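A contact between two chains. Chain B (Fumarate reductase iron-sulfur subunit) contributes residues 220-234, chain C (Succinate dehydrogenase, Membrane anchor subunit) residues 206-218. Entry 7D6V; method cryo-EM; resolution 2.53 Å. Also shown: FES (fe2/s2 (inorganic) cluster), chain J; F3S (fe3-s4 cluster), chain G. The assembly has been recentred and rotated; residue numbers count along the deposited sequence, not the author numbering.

Chain B (220-234) TDNALIPMKERVADR
Chain C, residues 206-218: CHSCRHVTGGRLK

How do the two backbones meet? B:220-234 is helical throughout, with a pi-type turn at 220-224 and a kink at B:Pro226, whose ring nitrogen cannot donate to the preceding turn. It crosses the C:207-215 helix at -72°, the axes approaching to 10.0 Å; that helix has a wider pi-type turn at 211-215, and C:Arg216 to C:Lys218 continue as loop or turn. The CA atoms of B:Pro226 and C:His211 lie 6.5 Å apart, those of B:Ile225 and C:His207 7.5 Å, and those of B:Arg230 and C:Arg216 6.8 Å. Together the stretches bury 631 Å².

What fills the centre? Buried C:His211, chi1 t and chi2 -104°, sits as a knob among B:Pro226, B:Glu229, B:Arg230 and B:Asp233. Its imidazole gives a flat face to B:Glu229 CB, 3.5 Å from the C:His211 ring centroid. B:Glu229 is m, m with chi3 -64°, a folded chain whose OE1 accepts from C:Ser208 OG (m) at 3.3 Å.

How is the N-terminal end of the chain C helix held? C:His207 (m, chi2 104°) offers a flat face to buried, apolar B:Ile225 (m, t), whose CD1 lies 3.8 Å from the ring centroid. C:His207 NE2 makes a weak 3.3 Å hydrogen bond to B:Asp221 OD1 (chi1 m). The preceding C:Cys206 SG binds FES FE2 at 2.5 Å.

Which roles do the arginines play? C:Arg210 extends as t, t, t, its length spanning to B:Asn222 (chi1 m): C:Arg210 NH1 and NH2 donate to B:Asn222 OD1 at 3.3 and 3.0 Å, near the guanidinium plane. B:Arg230, m, t, t with chi4 -146°, reaches the C-terminal turn of the chain C helix, where its NH2 donates to C:Gly215 O at 2.9 Å. C:Arg216, p, t, m, instead lays its guanidinium face against B:Asp233 (chi1 m); the salt bridge from C:Arg216 NH1 to B:Asp233 OD2, 3.1 Å, rests on charge alone because the oxygen lies well out of that plane.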

# COMPACT_ATOMS: atom_id res chain seq x y z
N THR B 220 -7.45 15.00 -4.94
CA THR B 220 -7.90 16.38 -5.09
C THR B 220 -9.38 16.51 -4.78
O THR B 220 -9.79 17.42 -4.05
CB THR B 220 -7.59 16.88 -6.50
OG1 THR B 220 -6.24 16.55 -6.84
CG2 THR B 220 -7.76 18.38 -6.58
N ASP B 221 -10.21 15.62 -5.32
CA ASP B 221 -11.65 15.79 -5.22
C ASP B 221 -12.19 15.42 -3.84
O ASP B 221 -13.14 16.04 -3.36
CB ASP B 221 -12.36 14.96 -6.29
CG ASP B 221 -12.42 15.67 -7.63
OD1 ASP B 221 -11.85 16.77 -7.75
OD2 ASP B 221 -13.04 15.12 -8.56
N ASN B 222 -11.60 14.42 -3.19
CA ASN B 222 -12.13 13.93 -1.92
C ASN B 222 -11.41 14.48 -0.70
O ASN B 222 -11.97 14.43 0.40
CB ASN B 222 -12.08 12.39 -1.88
CG ASN B 222 -13.19 11.75 -2.68
OD1 ASN B 222 -14.05 12.44 -3.22
ND2 ASN B 222 -13.18 10.43 -2.74
N ALA B 223 -10.19 14.99 -0.85
CA ALA B 223 -9.43 15.49 0.28
C ALA B 223 -9.10 16.96 0.18
O ALA B 223 -9.39 17.72 1.11
CB ALA B 223 -8.13 14.67 0.44
N LEU B 224 -8.51 17.41 -0.93
CA LEU B 224 -7.95 18.76 -0.98
C LEU B 224 -9.03 19.82 -1.14
O LEU B 224 -9.02 20.82 -0.43
CB LEU B 224 -6.94 18.85 -2.12
CG LEU B 224 -5.84 17.79 -2.09
CD1 LEU B 224 -4.94 17.97 -3.27
CD2 LEU B 224 -5.06 17.87 -0.79
N ILE B 225 -9.95 19.62 -2.09
CA ILE B 225 -11.05 20.58 -2.26
C ILE B 225 -11.96 20.63 -1.04
O ILE B 225 -12.33 21.74 -0.62
CB ILE B 225 -11.80 20.29 -3.57
CG1 ILE B 225 -10.93 20.62 -4.77
CG2 ILE B 225 -13.10 21.08 -3.63
CD1 ILE B 225 -11.42 20.05 -6.07
N PRO B 226 -12.38 19.51 -0.44
CA PRO B 226 -13.14 19.61 0.82
C PRO B 226 -12.41 20.35 1.92
O PRO B 226 -13.03 21.13 2.66
CB PRO B 226 -13.39 18.14 1.18
CG PRO B 226 -13.40 17.44 -0.11
CD PRO B 226 -12.37 18.12 -0.94
N MET B 227 -11.10 20.14 2.06
CA MET B 227 -10.37 20.84 3.10
C MET B 227 -10.24 22.33 2.79
O MET B 227 -10.27 23.16 3.69
CB MET B 227 -8.99 20.22 3.30
CG MET B 227 -9.03 18.88 4.00
SD MET B 227 -9.53 18.99 5.73
CE MET B 227 -8.42 20.26 6.34
N LYS B 228 -10.11 22.68 1.51
CA LYS B 228 -10.11 24.08 1.13
C LYS B 228 -11.45 24.73 1.44
O LYS B 228 -11.51 25.88 1.89
CB LYS B 228 -9.77 24.24 -0.35
CG LYS B 228 -8.29 24.10 -0.65
CD LYS B 228 -8.03 24.07 -2.14
CE LYS B 228 -6.54 24.05 -2.45
NZ LYS B 228 -5.95 25.41 -2.46
N GLU B 229 -12.54 24.00 1.21
CA GLU B 229 -13.86 24.53 1.55
C GLU B 229 -14.03 24.70 3.06
O GLU B 229 -14.63 25.68 3.51
CB GLU B 229 -14.94 23.61 0.99
CG GLU B 229 -15.06 23.66 -0.53
CD GLU B 229 -15.54 25.01 -1.02
OE1 GLU B 229 -16.68 25.40 -0.71
OE2 GLU B 229 -14.77 25.69 -1.73
N ARG B 230 -13.50 23.77 3.85
CA ARG B 230 -13.56 23.92 5.31
C ARG B 230 -12.70 25.10 5.78
O ARG B 230 -13.10 25.84 6.69
CB ARG B 230 -13.14 22.62 5.98
CG ARG B 230 -14.05 21.46 5.63
CD ARG B 230 -13.58 20.14 6.19
NE ARG B 230 -14.53 19.08 5.86
CZ ARG B 230 -14.81 18.05 6.64
NH1 ARG B 230 -14.21 17.91 7.81
NH2 ARG B 230 -15.68 17.14 6.24
N VAL B 231 -11.53 25.28 5.18
CA VAL B 231 -10.69 26.42 5.51
C VAL B 231 -11.40 27.72 5.15
O VAL B 231 -11.31 28.71 5.87
CB VAL B 231 -9.32 26.30 4.82
CG1 VAL B 231 -8.56 27.61 4.91
CG2 VAL B 231 -8.51 25.18 5.44
N ALA B 232 -12.12 27.73 4.03
CA ALA B 232 -12.89 28.91 3.65
C ALA B 232 -14.03 29.15 4.63
O ALA B 232 -14.36 30.30 4.93
CB ALA B 232 -13.43 28.75 2.23
N ASP B 233 -14.65 28.08 5.13
CA ASP B 233 -15.60 28.21 6.23
C ASP B 233 -14.98 28.97 7.40
O ASP B 233 -15.58 29.90 7.94
CB ASP B 233 -16.06 26.83 6.71
CG ASP B 233 -17.17 26.26 5.89
OD1 ASP B 233 -17.72 26.97 5.03
OD2 ASP B 233 -17.51 25.08 6.13
N ARG B 234 -13.78 28.56 7.79
CA ARG B 234 -13.17 29.13 8.98
C ARG B 234 -12.61 30.53 8.77
O ARG B 234 -12.60 31.33 9.71
CB ARG B 234 -12.06 28.21 9.48
CG ARG B 234 -12.55 26.94 10.15
CD ARG B 234 -13.31 27.25 11.42
NE ARG B 234 -13.46 26.06 12.25
CZ ARG B 234 -14.42 25.15 12.09
NH1 ARG B 234 -15.31 25.30 11.12
NH2 ARG B 234 -14.49 24.11 12.90
N CYS C 206 -21.52 21.03 -8.53
CA CYS C 206 -20.47 21.91 -8.04
C CYS C 206 -19.81 21.41 -6.76
O CYS C 206 -20.46 20.82 -5.90
CB CYS C 206 -21.01 23.33 -7.83
SG CYS C 206 -20.06 24.33 -6.67
N HIS C 207 -18.50 21.65 -6.64
CA HIS C 207 -17.75 21.24 -5.46
C HIS C 207 -18.21 21.99 -4.21
O HIS C 207 -18.15 21.43 -3.11
CB HIS C 207 -16.26 21.46 -5.67
CG HIS C 207 -15.58 20.33 -6.39
ND1 HIS C 207 -15.22 20.41 -7.72
CD2 HIS C 207 -15.19 19.11 -5.97
CE1 HIS C 207 -14.65 19.28 -8.08
NE2 HIS C 207 -14.61 18.47 -7.04
N SER C 208 -18.63 23.24 -4.36
CA SER C 208 -19.17 23.97 -3.22
C SER C 208 -20.54 23.44 -2.82
O SER C 208 -20.88 23.46 -1.63
CB SER C 208 -19.26 25.46 -3.54
OG SER C 208 -17.97 26.03 -3.65
N CYS C 209 -21.34 22.99 -3.78
CA CYS C 209 -22.61 22.35 -3.46
C CYS C 209 -22.39 21.07 -2.65
O CYS C 209 -23.12 20.80 -1.70
CB CYS C 209 -23.39 22.05 -4.74
SG CYS C 209 -24.98 21.25 -4.47
N ARG C 210 -21.38 20.29 -3.03
CA ARG C 210 -21.06 19.07 -2.30
C ARG C 210 -20.69 19.38 -0.85
O ARG C 210 -21.10 18.67 0.07
CB ARG C 210 -19.91 18.34 -2.99
CG ARG C 210 -19.71 16.91 -2.55
CD ARG C 210 -18.45 16.35 -3.17
NE ARG C 210 -18.19 14.98 -2.75
CZ ARG C 210 -17.00 14.39 -2.81
NH1 ARG C 210 -15.96 15.07 -3.27
NH2 ARG C 210 -16.85 13.15 -2.41
N HIS C 211 -19.91 20.44 -0.64
CA HIS C 211 -19.54 20.85 0.71
C HIS C 211 -20.74 21.35 1.49
O HIS C 211 -20.92 20.99 2.66
CB HIS C 211 -18.45 21.91 0.62
CG HIS C 211 -18.07 22.50 1.94
ND1 HIS C 211 -18.48 23.75 2.34
CD2 HIS C 211 -17.31 22.01 2.95
CE1 HIS C 211 -18.00 24.01 3.54
NE2 HIS C 211 -17.28 22.97 3.93
N VAL C 212 -21.57 22.18 0.87
CA VAL C 212 -22.67 22.82 1.59
C VAL C 212 -23.74 21.81 1.96
O VAL C 212 -24.32 21.87 3.05
CB VAL C 212 -23.24 23.99 0.75
CG1 VAL C 212 -24.60 24.40 1.26
CG2 VAL C 212 -22.29 25.17 0.79
N THR C 213 -24.03 20.86 1.07
CA THR C 213 -25.12 19.92 1.32
C THR C 213 -24.79 18.99 2.49
O THR C 213 -25.48 18.99 3.51
CB THR C 213 -25.43 19.11 0.06
OG1 THR C 213 -24.21 18.66 -0.54
CG2 THR C 213 -26.20 19.96 -0.93
N GLY C 214 -23.74 18.18 2.35
CA GLY C 214 -23.32 17.36 3.46
C GLY C 214 -21.83 17.14 3.58
O GLY C 214 -21.38 16.37 4.43
N GLY C 215 -21.04 17.81 2.74
CA GLY C 215 -19.61 17.58 2.74
C GLY C 215 -18.92 18.03 4.01
O GLY C 215 -17.93 17.43 4.43
N ARG C 216 -19.42 19.10 4.63
CA ARG C 216 -18.82 19.65 5.83
C ARG C 216 -19.26 18.95 7.11
O ARG C 216 -18.80 19.33 8.19
CB ARG C 216 -19.15 21.14 5.93
CG ARG C 216 -20.63 21.42 6.08
CD ARG C 216 -20.90 22.91 6.15
NE ARG C 216 -20.37 23.48 7.38
CZ ARG C 216 -20.21 24.78 7.59
NH1 ARG C 216 -20.55 25.65 6.65
NH2 ARG C 216 -19.72 25.22 8.75
N LEU C 217 -20.13 17.95 7.02
CA LEU C 217 -20.57 17.23 8.20
C LEU C 217 -19.52 16.22 8.64
O LEU C 217 -18.67 15.79 7.86
CB LEU C 217 -21.90 16.53 7.93
CG LEU C 217 -23.14 17.41 7.84
CD1 LEU C 217 -24.29 16.66 7.21
CD2 LEU C 217 -23.53 17.94 9.20
N LYS C 218 -19.60 15.83 9.91
CA LYS C 218 -18.73 14.80 10.46
C LYS C 218 -19.43 13.46 10.59
O LYS C 218 -18.91 12.44 10.11
CB LYS C 218 -18.17 15.22 11.83
CG LYS C 218 -17.23 14.20 12.43
CD LYS C 218 -16.68 14.64 13.78
CE LYS C 218 -15.59 15.68 13.62
NZ LYS C 218 -14.37 15.09 13.02
FE1 FES J . -17.12 23.95 -10.58
FE2 FES J . -18.61 24.92 -8.56
S1 FES J . -16.69 23.87 -8.43
S2 FES J . -19.08 24.94 -10.71
FE1 F3S G . -0.21 18.57 -6.06
FE3 F3S G . -2.71 17.68 -6.48
FE4 F3S G . -2.41 20.14 -5.42
S1 F3S G . -1.02 17.69 -7.92
S2 F3S G . -0.47 20.84 -6.33
S3 F3S G . -1.77 18.15 -4.42
S4 F3S G . -4.06 19.49 -6.82